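Local coordinates for Arf-GAP with coiled-coil, ANK repeat and PH domain-containing protein 2 (Homo sapiens, PDB 6IF3), which activates GTP hydrolysis by the small GTPase ARF6 and, through the ankyrin-repeat region seen here, binds GTP-bound Rab35 directly, at residues R74-R79 and A106-E110; C95-K99 and D156-D160. All blocks are in the same frame, centred on the assembly; numbering follows the deposited sequence.

In the fold
Contact 1 lies among the loops of the ankyrin repeats, an all-helical solenoid with no strands, while contact 2 joins a repeat helix to helix 157-161 near the C-terminal end of the chain. Their centres lie 23 Å apart on opposite sides of the chain's centre, and the nearest atoms stay about 10 Å apart. Along the chain the segments alternate: 74-79, 95-99, 106-110, then 156-160. Contact 1 joins the loop before helix 81-88 to the equivalent loop before helix 114-120, one repeat further on; helix 91-99 of contact 2 lies between those loops. Contact 1 thus ties successive repeats together, whereas contact 2 seats a later helix whose Asp160 reaches Rab35.

Contact 1. Residues R74-R79 and A106-E110; sequences RDVQGR and ATDEE
Arg74 extends its side chain (chi1 m, chi2 and chi3 t) over Ala106, one face of the guanidinium lying on the methyl with NH2 3.4 Å from Ala106 CB. Its NH1 donates across to Thr107 O (2.8 Å) and back to Gly78 O of its own loop (2.9 Å), so one nitrogen ties both loops. Asp75 to Gly78 form a type I turn, closed by Gly78 N to Asp75 O (2.8 Å); just beyond it, Arg79 N donates to Asp75 OD1 (2.9 Å). Gly78 has phi 78° and meets Asp108 with CA atoms 4.3 Å apart; an ideal CB would come within 3.2 Å of Glu109 N. That close approach lets Glu109 N donate to Gln77 O at 2.9 Å. Arg79 (m, t, t) makes a salt bridge from NE to Asp108 OD2 (3.1 Å) and a long one from NH2 to Glu110 OE1 (3.9 Å), with water 2 bonded to all three side chains. Asp108, chi1 p, also accepts from Lys112 N through OD1. These are equivalent hairpin loops of consecutive ankyrin repeats, stacked side by side. Segment 74-79 leads into helix 81-88, where His84 bonds Asp75, and segment 106-110 leads towards helix 114-120.

Contact 2. Residues C95-K99 and D156-D160; sequences CLFLK and DIFRD
Ile157, Lys99 and Cys95 dominate this helix-to-helix packing, which sets the second helix of an ankyrin repeat, 91-99, against the first turn of helix 157-161. Ile157 (chi1 p, chi2 t) points its side chain at the other helix: CD1 lies 3.8 Å from Leu98 CB and 3.9 Å from Lys99 CG, and CG1 is 4.2 Å from Cys95 SG. Cys95, chi1 t, also brings SG to 3.9 Å from Ile157 O and 4.1 Å from Phe158 CA, with its CA 6.8 Å from Phe158 CA. Leu129 of helix 124-141 touches Cys95 and Leu98, while Leu132 touches Ile157, so three helices share this apolar patch. Outside this interface, Asp160 is salt-bridged to Rab35. The exposed Lys99 side chain, bent at its end (chi3 and chi4 p), brings CE to 4.2 Å from Phe158 CB. Asp156 is the N-cap, its OD1 accepting from Arg159 N at 3.1 Å. Water 3 is bonded to Lys99 NZ at 2.9 Å, Asp156 OD1 at 2.8 Å and Phe158 N at 3.0 Å.

Contact 1. Residues R74-R79 and A106-E110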
loop_
_atom_site.group_PDB
_atom_site.type_symbol
_atom_site.label_atom_id
_atom_site.label_comp_id
_atom_site.label_asym_id
_atom_site.label_seq_id
_atom_site.Cartn_x
_atom_site.Cartn_y
_atom_site.Cartn_z
ATOM N N ARG A 74 23.900 -7.675 -1.244
ATOM C CA ARG A 74 23.332 -8.619 -2.209
ATOM C C ARG A 74 24.158 -9.867 -2.417
ATOM O O ARG A 74 25.408 -9.831 -2.318
ATOM C CB ARG A 74 23.179 -7.926 -3.584
ATOM C CG ARG A 74 22.481 -6.561 -3.536
ATOM C CD ARG A 74 22.755 -5.821 -4.803
ATOM N NE ARG A 74 22.243 -4.455 -4.885
ATOM C CZ ARG A 74 21.281 -4.077 -5.733
ATOM N NH1 ARG A 74 20.709 -4.995 -6.495
ATOM N NH2 ARG A 74 20.922 -2.793 -5.846
ATOM N N ASP A 75 23.474 -10.953 -2.788
ATOM C CA ASP A 75 24.186 -12.123 -3.336
ATOM C C ASP A 75 24.643 -11.844 -4.776
ATOM O O ASP A 75 24.442 -10.726 -5.313
ATOM C CB ASP A 75 23.334 -13.402 -3.262
ATOM C CG ASP A 75 22.052 -13.329 -4.074
ATOM O OD1 ASP A 75 21.991 -12.569 -5.060
ATOM O OD2 ASP A 75 21.110 -14.105 -3.746
ATOM N N VAL A 76 25.278 -12.834 -5.410
ATOM C CA VAL A 76 25.896 -12.589 -6.695
ATOM C C VAL A 76 24.863 -12.395 -7.817
ATOM O O VAL A 76 25.215 -11.886 -8.882
ATOM C CB VAL A 76 26.922 -13.726 -7.022
ATOM C CG1 VAL A 76 26.259 -14.976 -7.562
ATOM C CG2 VAL A 76 28.036 -13.229 -7.985
ATOM N N GLN A 77 23.599 -12.739 -7.537
ATOM C CA GLN A 77 22.496 -12.483 -8.470
ATOM C C GLN A 77 21.868 -11.111 -8.234
ATOM O O GLN A 77 20.849 -10.776 -8.852
ATOM C CB GLN A 77 21.423 -13.576 -8.338
ATOM C CG GLN A 77 21.821 -14.895 -9.042
ATOM C CD GLN A 77 22.735 -15.768 -8.199
ATOM O OE1 GLN A 77 22.667 -15.746 -6.968
ATOM N NE2 GLN A 77 23.596 -16.555 -8.868
ATOM N N GLY A 78 22.489 -10.337 -7.343
ATOM C CA GLY A 78 22.052 -8.981 -7.019
ATOM C C GLY A 78 20.860 -8.903 -6.087
ATOM O O GLY A 78 20.192 -7.846 -6.012
ATOM N N ARG A 79 20.591 -9.996 -5.371
ATOM C CA ARG A 79 19.410 -10.096 -4.517
ATOM C C ARG A 79 19.788 -9.905 -3.064
ATOM O O ARG A 79 20.591 -10.698 -2.547
ATOM C CB ARG A 79 18.741 -11.461 -4.697
ATOM C CG ARG A 79 18.259 -11.702 -6.127
ATOM C CD ARG A 79 17.989 -13.165 -6.402
ATOM N NE ARG A 79 17.409 -13.316 -7.733
ATOM C CZ ARG A 79 17.496 -14.403 -8.487
ATOM N NH1 ARG A 79 18.172 -15.464 -8.051
ATOM N NH2 ARG A 79 16.908 -14.426 -9.685
ATOM N N ALA A 106 15.944 -1.407 -5.086
ATOM C CA ALA A 106 16.990 -2.273 -5.635
ATOM C C ALA A 106 16.396 -3.316 -6.573
ATOM O O ALA A 106 15.392 -3.961 -6.237
ATOM C CB ALA A 106 17.758 -2.967 -4.486
ATOM N N THR A 107 16.984 -3.478 -7.755
ATOM C CA THR A 107 16.579 -4.579 -8.630
ATOM C C THR A 107 17.690 -5.599 -8.736
ATOM O O THR A 107 18.870 -5.247 -8.656
ATOM C CB THR A 107 16.225 -4.128 -10.047
ATOM O OG1 THR A 107 17.352 -3.474 -10.659
ATOM C CG2 THR A 107 15.034 -3.175 -10.056
ATOM N N ASP A 108 17.327 -6.863 -8.912
ATOM C CA ASP A 108 18.352 -7.886 -9.025
ATOM C C ASP A 108 18.906 -7.884 -10.465
ATOM O O ASP A 108 18.595 -6.997 -11.273
ATOM C CB ASP A 108 17.816 -9.265 -8.617
ATOM C CG ASP A 108 16.722 -9.804 -9.534
ATOM O OD1 ASP A 108 16.376 -9.179 -10.565
ATOM O OD2 ASP A 108 16.218 -10.924 -9.245
ATOM N N GLU A 109 19.770 -8.851 -10.776
ATOM C CA GLU A 109 20.391 -8.875 -12.102
ATOM C C GLU A 109 19.382 -9.172 -13.227
ATOM O O GLU A 109 19.659 -8.923 -14.393
ATOM C CB GLU A 109 21.534 -9.885 -12.147
ATOM C CG GLU A 109 22.827 -9.392 -11.463
ATOM C CD GLU A 109 23.460 -8.156 -12.153
ATOM O OE1 GLU A 109 23.457 -8.061 -13.393
ATOM O OE2 GLU A 109 23.909 -7.238 -11.437
ATOM N N GLU A 110 18.211 -9.686 -12.881
ATOM C CA GLU A 110 17.156 -9.879 -13.867
ATOM C C GLU A 110 16.247 -8.660 -13.996
ATOM O O GLU A 110 15.315 -8.663 -14.803
ATOM C CB GLU A 110 16.319 -11.098 -13.506
ATOM C CG GLU A 110 17.042 -12.373 -13.715
ATOM C CD GLU A 110 16.111 -13.547 -13.662
ATOM O OE1 GLU A 110 15.046 -13.420 -13.020
ATOM O OE2 GLU A 110 16.423 -14.580 -14.301
HETATM O O HOH W 1 18.982 -11.768 -10.671
HETATM O O HOH W 2 14.699 -12.658 -10.277
#

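Contact 2. Residues C95-K99 and D156-D160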
loop_
_atom_site.group_PDB
_atom_site.type_symbol
_atom_site.label_atom_id
_atom_site.label_comp_id
_atom_site.label_asym_id
_atom_site.label_seq_id
_atom_site.Cartn_x
_atom_site.Cartn_y
_atom_site.Cartn_z
ATOM N N CYS A 95 8.650 -6.392 6.886
ATOM C CA CYS A 95 8.347 -5.256 7.729
ATOM C C CYS A 95 9.600 -4.762 8.476
ATOM O O CYS A 95 9.882 -3.572 8.483
ATOM C CB CYS A 95 7.243 -5.617 8.720
ATOM S SG CYS A 95 6.642 -4.228 9.635
ATOM N N LEU A 96 10.344 -5.693 9.062
ATOM C CA LEU A 96 11.585 -5.356 9.770
ATOM C C LEU A 96 12.587 -4.639 8.856
ATOM O O LEU A 96 13.099 -3.575 9.183
ATOM C CB LEU A 96 12.193 -6.628 10.332
ATOM C CG LEU A 96 13.609 -6.409 10.900
ATOM C CD1 LEU A 96 13.595 -5.616 12.176
ATOM C CD2 LEU A 96 14.288 -7.773 11.077
ATOM N N PHE A 97 12.812 -5.213 7.690
ATOM C CA PHE A 97 13.780 -4.629 6.765
ATOM C C PHE A 97 13.345 -3.252 6.305
ATOM O O PHE A 97 14.177 -2.353 6.218
ATOM C CB PHE A 97 14.010 -5.552 5.555
ATOM C CG PHE A 97 14.665 -6.852 5.910
ATOM C CD1 PHE A 97 15.503 -6.958 7.025
ATOM C CD2 PHE A 97 14.439 -7.989 5.141
ATOM C CE1 PHE A 97 16.098 -8.180 7.360
ATOM C CE2 PHE A 97 15.017 -9.212 5.458
ATOM C CZ PHE A 97 15.846 -9.320 6.563
ATOM N N LEU A 98 12.058 -3.069 6.018
ATOM C CA LEU A 98 11.580 -1.750 5.608
ATOM C C LEU A 98 11.824 -0.724 6.737
ATOM O O LEU A 98 12.278 0.393 6.468
ATOM C CB LEU A 98 10.099 -1.824 5.212
ATOM C CG LEU A 98 9.859 -2.581 3.899
ATOM C CD1 LEU A 98 8.350 -2.749 3.671
ATOM C CD2 LEU A 98 10.467 -1.804 2.716
ATOM N N LYS A 99 11.551 -1.093 7.996
ATOM C CA LYS A 99 11.744 -0.174 9.115
ATOM C C LYS A 99 13.217 0.079 9.390
ATOM O O LYS A 99 13.575 1.084 10.008
ATOM C CB LYS A 99 11.072 -0.713 10.373
ATOM C CG LYS A 99 9.574 -0.562 10.302
ATOM C CD LYS A 99 8.853 -1.374 11.353
ATOM C CE LYS A 99 9.199 -0.922 12.764
ATOM N NZ LYS A 99 8.793 0.476 13.126
ATOM N N ASP A 156 2.439 4.031 10.218
ATOM C CA ASP A 156 2.995 3.071 11.174
ATOM C C ASP A 156 2.892 1.661 10.571
ATOM O O ASP A 156 1.878 0.969 10.774
ATOM C CB ASP A 156 2.212 3.180 12.481
ATOM C CG ASP A 156 2.781 2.327 13.617
ATOM O OD1 ASP A 156 3.612 1.417 13.367
ATOM O OD2 ASP A 156 2.380 2.588 14.785
ATOM N N ILE A 157 3.894 1.209 9.818
ATOM C CA ILE A 157 3.677 -0.044 9.088
ATOM C C ILE A 157 3.764 -1.233 10.056
ATOM O O ILE A 157 3.263 -2.321 9.733
ATOM C CB ILE A 157 4.633 -0.217 7.903
ATOM C CG1 ILE A 157 6.081 -0.265 8.378
ATOM C CG2 ILE A 157 4.424 0.924 6.873
ATOM C CD1 ILE A 157 7.044 -0.748 7.278
ATOM N N PHE A 158 4.391 -1.048 11.226
ATOM C CA PHE A 158 4.327 -2.130 12.215
ATOM C C PHE A 158 2.888 -2.381 12.637
ATOM O O PHE A 158 2.455 -3.534 12.789
ATOM C CB PHE A 158 5.161 -1.841 13.457
ATOM C CG PHE A 158 4.911 -2.832 14.565
ATOM C CD1 PHE A 158 5.441 -4.116 14.494
ATOM C CD2 PHE A 158 4.093 -2.497 15.651
ATOM C CE1 PHE A 158 5.181 -5.043 15.520
ATOM C CE2 PHE A 158 3.826 -3.414 16.662
ATOM C CZ PHE A 158 4.373 -4.701 16.595
ATOM N N ARG A 159 2.157 -1.299 12.891
ATOM C CA ARG A 159 0.766 -1.439 13.279
ATOM C C ARG A 159 -0.007 -2.171 12.189
ATOM O O ARG A 159 -0.827 -3.056 12.477
ATOM C CB ARG A 159 0.127 -0.069 13.533
ATOM C CG ARG A 159 -1.287 -0.200 14.149
ATOM C CD ARG A 159 -1.891 1.146 14.393
ATOM N NE ARG A 159 -3.103 1.061 15.197
ATOM C CZ ARG A 159 -3.772 2.123 15.630
ATOM N NH1 ARG A 159 -3.331 3.338 15.300
ATOM N NH2 ARG A 159 -4.850 1.983 16.402
ATOM N N ASP A 160 0.258 -1.811 10.940
ATOM C CA ASP A 160 -0.388 -2.496 9.805
ATOM C C ASP A 160 0.029 -3.971 9.688
ATOM O O ASP A 160 -0.794 -4.809 9.270
ATOM C CB ASP A 160 -0.058 -1.783 8.506
ATOM C CG ASP A 160 -0.535 -0.354 8.517
ATOM O OD1 ASP A 160 -1.619 -0.116 9.066
ATOM O OD2 ASP A 160 0.169 0.528 8.002
HETATM O O HOH W 3 6.140 1.168 12.178
#